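Local coordinates for F5/8 type C domain protein (Clostridium perfringens, PDB 7JRM), which probably binds mucin-type glycans, as part of the O-glycopeptidase ZmpB, through a carbohydrate-binding module that holds a calcium ion, at residues S54-V59 with T76-D81; V168-E173 with R195-I200. One frame throughout, in Å; residues are numbered along the deposited sequence.

Contact 1 of 2, residues S54-V59 with T76-D81; sequences SGIFTV and TIAVTD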
loop_
_atom_site.group_PDB
_atom_site.type_symbol
_atom_site.label_atom_id
_atom_site.label_comp_id
_atom_site.label_asym_id
_atom_site.label_seq_id
_atom_site.Cartn_x
_atom_site.Cartn_y
_atom_site.Cartn_z
ATOM N N SER A 54 19.002 -3.682 1.786
ATOM C CA SER A 54 19.569 -4.566 2.793
ATOM C C SER A 54 21.049 -4.789 2.513
ATOM O O SER A 54 21.441 -5.055 1.372
ATOM C CB SER A 54 18.826 -5.901 2.812
ATOM O OG SER A 54 19.369 -6.774 3.787
ATOM N N GLY A 55 21.867 -4.681 3.551
ATOM C CA GLY A 55 23.293 -4.873 3.394
ATOM C C GLY A 55 24.039 -4.393 4.619
ATOM O O GLY A 55 23.448 -3.946 5.606
ATOM N N ILE A 56 25.362 -4.502 4.533
ATOM C CA ILE A 56 26.271 -4.057 5.585
ATOM C C ILE A 56 27.107 -2.925 5.005
ATOM O O ILE A 56 27.970 -3.155 4.150
ATOM C CB ILE A 56 27.158 -5.196 6.102
ATOM C CG1 ILE A 56 26.291 -6.362 6.583
ATOM C CG2 ILE A 56 28.061 -4.703 7.222
ATOM C CD1 ILE A 56 27.033 -7.672 6.695
ATOM N N PHE A 57 26.854 -1.705 5.470
ATOM C CA PHE A 57 27.466 -0.506 4.920
ATOM C C PHE A 57 28.493 0.063 5.889
ATOM O O PHE A 57 28.352 -0.051 7.109
ATOM C CB PHE A 57 26.403 0.553 4.610
ATOM C CG PHE A 57 25.202 0.012 3.889
ATOM C CD1 PHE A 57 25.193 -0.088 2.507
ATOM C CD2 PHE A 57 24.082 -0.400 4.592
ATOM C CE1 PHE A 57 24.090 -0.587 1.841
ATOM C CE2 PHE A 57 22.976 -0.900 3.933
ATOM C CZ PHE A 57 22.980 -0.993 2.555
ATOM N N THR A 58 29.530 0.682 5.330
ATOM C CA THR A 58 30.612 1.282 6.100
ATOM C C THR A 58 30.476 2.797 6.066
ATOM O O THR A 58 30.263 3.380 4.997
ATOM C CB THR A 58 31.976 0.864 5.545
ATOM O OG1 THR A 58 32.108 -0.562 5.613
ATOM C CG2 THR A 58 33.102 1.510 6.341
ATOM N N VAL A 59 30.591 3.431 7.233
ATOM C CA VAL A 59 30.517 4.882 7.355
ATOM C C VAL A 59 31.724 5.360 8.152
ATOM O O VAL A 59 32.055 4.781 9.193
ATOM C CB VAL A 59 29.210 5.341 8.032
ATOM C CG1 VAL A 59 29.079 6.855 7.951
ATOM C CG2 VAL A 59 28.006 4.664 7.396
ATOM N N THR A 76 30.387 0.031 10.986
ATOM C CA THR A 76 29.501 -0.562 9.997
ATOM C C THR A 76 28.057 -0.532 10.484
ATOM O O THR A 76 27.784 -0.616 11.683
ATOM C CB THR A 76 29.911 -2.004 9.685
ATOM O OG1 THR A 76 29.822 -2.797 10.876
ATOM C CG2 THR A 76 31.337 -2.050 9.152
ATOM N N ILE A 77 27.132 -0.407 9.534
ATOM C CA ILE A 77 25.701 -0.388 9.816
ATOM C C ILE A 77 25.036 -1.427 8.926
ATOM O O ILE A 77 25.055 -1.299 7.696
ATOM C CB ILE A 77 25.081 1.000 9.586
ATOM C CG1 ILE A 77 25.692 2.024 10.545
ATOM C CG2 ILE A 77 23.569 0.941 9.754
ATOM C CD1 ILE A 77 25.047 3.390 10.475
ATOM N N ALA A 78 24.447 -2.447 9.542
ATOM C CA ALA A 78 23.812 -3.538 8.818
ATOM C C ALA A 78 22.299 -3.367 8.821
ATOM O O ALA A 78 21.703 -3.017 9.843
ATOM C CB ALA A 78 24.184 -4.889 9.433
ATOM N N VAL A 79 21.684 -3.616 7.668
ATOM C CA VAL A 79 20.234 -3.576 7.510
ATOM C C VAL A 79 19.787 -4.991 7.173
ATOM O O VAL A 79 20.015 -5.472 6.055
ATOM C CB VAL A 79 19.797 -2.580 6.427
ATOM C CG1 VAL A 79 18.285 -2.601 6.265
ATOM C CG2 VAL A 79 20.286 -1.179 6.769
ATOM N N THR A 80 19.151 -5.659 8.132
ATOM C CA THR A 80 18.844 -7.077 8.039
ATOM C C THR A 80 17.338 -7.305 8.053
ATOM O O THR A 80 16.544 -6.381 8.255
ATOM C CB THR A 80 19.506 -7.854 9.185
ATOM O OG1 THR A 80 18.953 -7.424 10.435
ATOM C CG2 THR A 80 21.008 -7.609 9.194
ATOM N N ASP A 81 16.949 -8.563 7.840
ATOM C CA ASP A 81 15.540 -8.938 7.803
ATOM C C ASP A 81 15.244 -10.075 8.776
ATOM O O ASP A 81 14.892 -9.831 9.935
ATOM C CB ASP A 81 15.129 -9.339 6.385
ATOM C CG ASP A 81 13.634 -9.568 6.253
ATOM O OD1 ASP A 81 12.874 -9.030 7.084
ATOM O OD2 ASP A 81 13.220 -10.286 5.318
#

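Contact 2 of 2, residues V168-E173 with R195-I200; sequences VYVDGE and RNSKEI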
loop_
_atom_site.group_PDB
_atom_site.type_symbol
_atom_site.label_atom_id
_atom_site.label_comp_id
_atom_site.label_asym_id
_atom_site.label_seq_id
_atom_site.Cartn_x
_atom_site.Cartn_y
_atom_site.Cartn_z
ATOM N N VAL A 168 33.746 -12.322 21.403
ATOM C CA VAL A 168 33.097 -13.040 20.311
ATOM C C VAL A 168 34.167 -13.445 19.308
ATOM O O VAL A 168 34.858 -12.586 18.746
ATOM C CB VAL A 168 32.006 -12.194 19.636
ATOM C CG1 VAL A 168 31.519 -12.877 18.366
ATOM C CG2 VAL A 168 30.850 -11.959 20.596
ATOM N N TYR A 169 34.304 -14.749 19.089
ATOM C CA TYR A 169 35.250 -15.297 18.130
ATOM C C TYR A 169 34.497 -15.827 16.920
ATOM O O TYR A 169 33.457 -16.478 17.061
ATOM C CB TYR A 169 36.086 -16.415 18.760
ATOM C CG TYR A 169 37.019 -15.943 19.854
ATOM C CD1 TYR A 169 38.363 -15.712 19.595
ATOM C CD2 TYR A 169 36.555 -15.729 21.146
ATOM C CE1 TYR A 169 39.220 -15.282 20.591
ATOM C CE2 TYR A 169 37.403 -15.297 22.148
ATOM C CZ TYR A 169 38.734 -15.076 21.866
ATOM O OH TYR A 169 39.583 -14.647 22.861
ATOM N N VAL A 170 35.018 -15.537 15.732
ATOM C CA VAL A 170 34.439 -15.998 14.475
ATOM C C VAL A 170 35.479 -16.875 13.796
ATOM O O VAL A 170 36.521 -16.376 13.348
ATOM C CB VAL A 170 34.017 -14.832 13.570
ATOM C CG1 VAL A 170 33.533 -15.355 12.228
ATOM C CG2 VAL A 170 32.933 -14.006 14.243
ATOM N N ASP A 171 35.199 -18.177 13.720
ATOM C CA ASP A 171 36.139 -19.159 13.179
ATOM C C ASP A 171 37.483 -19.086 13.902
ATOM O O ASP A 171 38.550 -19.160 13.290
ATOM C CB ASP A 171 36.316 -18.984 11.668
ATOM C CG ASP A 171 35.097 -19.428 10.884
ATOM O OD1 ASP A 171 34.382 -20.334 11.359
ATOM O OD2 ASP A 171 34.855 -18.876 9.790
ATOM N N GLY A 172 37.426 -18.934 15.224
ATOM C CA GLY A 172 38.614 -18.868 16.045
ATOM C C GLY A 172 39.282 -17.513 16.122
ATOM O O GLY A 172 40.255 -17.365 16.872
ATOM N N GLU A 173 38.797 -16.520 15.381
ATOM C CA GLU A 173 39.392 -15.191 15.358
ATOM C C GLU A 173 38.557 -14.236 16.201
ATOM O O GLU A 173 37.339 -14.140 16.015
ATOM C CB GLU A 173 39.498 -14.667 13.924
ATOM C CG GLU A 173 40.490 -15.423 13.058
ATOM C CD GLU A 173 41.906 -15.340 13.590
ATOM O OE1 GLU A 173 42.524 -16.403 13.811
ATOM O OE2 GLU A 173 42.402 -14.210 13.787
ATOM N N ARG A 195 29.727 -13.202 8.257
ATOM C CA ARG A 195 29.482 -13.634 6.888
ATOM C C ARG A 195 30.485 -14.699 6.462
ATOM O O ARG A 195 31.688 -14.578 6.706
ATOM C CB ARG A 195 29.556 -12.442 5.935
ATOM C CG ARG A 195 28.233 -11.728 5.725
ATOM C CD ARG A 195 28.385 -10.576 4.745
ATOM N NE ARG A 195 29.362 -9.593 5.207
ATOM C CZ ARG A 195 29.673 -8.483 4.546
ATOM N NH1 ARG A 195 29.086 -8.209 3.390
ATOM N NH2 ARG A 195 30.573 -7.643 5.042
ATOM N N ASN A 196 29.971 -15.751 5.818
ATOM C CA ASN A 196 30.792 -16.832 5.268
ATOM C C ASN A 196 31.655 -17.485 6.344
ATOM O O ASN A 196 32.821 -17.816 6.117
ATOM C CB ASN A 196 31.654 -16.334 4.105
ATOM C CG ASN A 196 30.827 -15.910 2.908
ATOM O OD1 ASN A 196 30.000 -16.674 2.408
ATOM N ND2 ASN A 196 31.044 -14.686 2.443
ATOM N N SER A 197 31.078 -17.674 7.524
ATOM C CA SER A 197 31.746 -18.340 8.629
ATOM C C SER A 197 31.080 -19.681 8.904
ATOM O O SER A 197 29.992 -19.980 8.405
ATOM C CB SER A 197 31.726 -17.465 9.888
ATOM O OG SER A 197 30.438 -17.450 10.480
ATOM N N LYS A 198 31.754 -20.496 9.708
ATOM C CA LYS A 198 31.231 -21.795 10.105
ATOM C C LYS A 198 30.968 -21.918 11.596
ATOM O O LYS A 198 30.090 -22.689 11.988
ATOM C CB LYS A 198 32.193 -22.914 9.673
ATOM C CG LYS A 198 32.161 -23.205 8.181
ATOM C CD LYS A 198 33.342 -24.059 7.752
ATOM C CE LYS A 198 32.883 -25.388 7.176
ATOM N NZ LYS A 198 33.864 -26.477 7.433
ATOM N N GLU A 199 31.692 -21.181 12.434
ATOM C CA GLU A 199 31.522 -21.255 13.876
ATOM C C GLU A 199 31.633 -19.866 14.484
ATOM O O GLU A 199 32.427 -19.040 14.029
ATOM C CB GLU A 199 32.565 -22.177 14.520
ATOM C CG GLU A 199 32.312 -23.658 14.315
ATOM C CD GLU A 199 33.158 -24.517 15.232
ATOM O OE1 GLU A 199 34.196 -24.022 15.721
ATOM O OE2 GLU A 199 32.787 -25.686 15.462
ATOM N N ILE A 200 30.828 -19.621 15.513
ATOM C CA ILE A 200 30.960 -18.446 16.362
ATOM C C ILE A 200 31.092 -18.926 17.801
ATOM O O ILE A 200 30.374 -19.837 18.231
ATOM C CB ILE A 200 29.776 -17.468 16.198
ATOM C CG1 ILE A 200 30.017 -16.194 17.012
ATOM C CG2 ILE A 200 28.451 -18.126 16.576
ATOM C CD1 ILE A 200 28.878 -15.202 16.951
HETATM O O HOH W 1 34.942 -20.003 7.204
#

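Contact 1 of 2, residues S54-V59 with T76-D81
Phe57 and Ile77 sit opposite each other as a hydrogen-bonded pair in an antiparallel hairpin, strands 55-59 and 76-79 running at 157° to one another. Their backbones exchange two bonds, Phe57 N to Ile77 O at 2.9 Å and Ile77 N to Phe57 O at 2.7 Å. On the Phe57 face, the ring turns its edge to Val79, Phe57 CE2 lying 3.9 Å from Val79 CG2, which stays in the plane of the ring; Phe49 meets the same ring edge-to-face. Glycine suits position 55 because Phe57 CZ lies close to where a side chain there would begin. The other face carries Ile56, Ala78 and the two threonines. Small Ala78 suits its place against Ile56, its CB 3.8 Å from Ile56 CG1, and Ile56 CG2 lies 4.1 Å from Thr76 CB, the two side chains side by side and pointing the same way. At the hairpin's open end Val79 N gives Gly55 O a short, straight bond of 2.7 Å. Ser54 OG, anti to its backbone N (chi1 180°), donates to Val79 O at 2.7 Å and also bonds Ala227 N. One carbonyl oxygen, Val79 O, is thus gripped by a hydroxyl and, through a long, bent bond, by Gly55 N.

Contact 2 of 2, residues V168-E173 with R195-I200
Asp171 reaches across to the backbone of 197-199 from the corner of a type I' turn that runs from Val170 to Glu173. From CB, the first torsion (chi1 -72°) sets CG anti to the carbonyl carbon, 3.7 Å from Lys198 N. OD1 then accepts two backbone N-H groups, Glu199 N at 3.0 Å and Lys198 N at 3.1 Å; it meets Lys198 N with its syn lone pair, whereas Glu199 N comes on the same syn side but 28° out of the carboxylate plane. OD2 lies beside Ser197 CB at 3.4 Å and takes a bond from a water that also donates to Asn196 O. Asp171 N returns a bond to Glu199 O at 2.9 Å, so a short carboxylate and its own backbone grip the facing chain together. Glycine fits position 172, where a side chain would jam against Asp171 O. Branched apolar residues suit the buried side: Val170 CG1 packs on Ser197 CB at 3.6 Å, and Val168 CG1 meets Ile200 CD1 at 3.8 Å. Ser197 OG bonds Ser140, and Glu199 pairs with Lys92. Asp171 and Gly172 form the classic two-residue loop of a tight beta hairpin; beside it Val170 and Ile200, an antiparallel non-hydrogen-bonded pair, join strands 163-170 and 199-205 in the five-stranded sheet of the NPCBM beta-sandwich, and Asp171 binds the backbone leading into strand 199-205.

How the contacts relate
Contact 1 belongs to the Ig-like domain and contact 2 to the NPCBM module, and their centres are 18 Å apart. They touch directly, the Ig-like part against the NPCBM part, where Ile56 CD1 packs 3.4 Å from Arg195 NE, the arginine being paired in a salt bridge with Asp193. Strand 145-152 links them further: Ile145 receives Ile56 and Ala78 of contact 1, while its neighbour Phe146 is touched by Val168 and Ile200 of contact 2. The calcium ion, bound by Ser163, Val206, Asp208, Gly210 and Asp214, lies toward the other end of strands 163-170 and 199-205. Contact 2 thus lies at the end of this strand pair away from the calcium, with Arg195 at the start of 195-200 reaching contact 1.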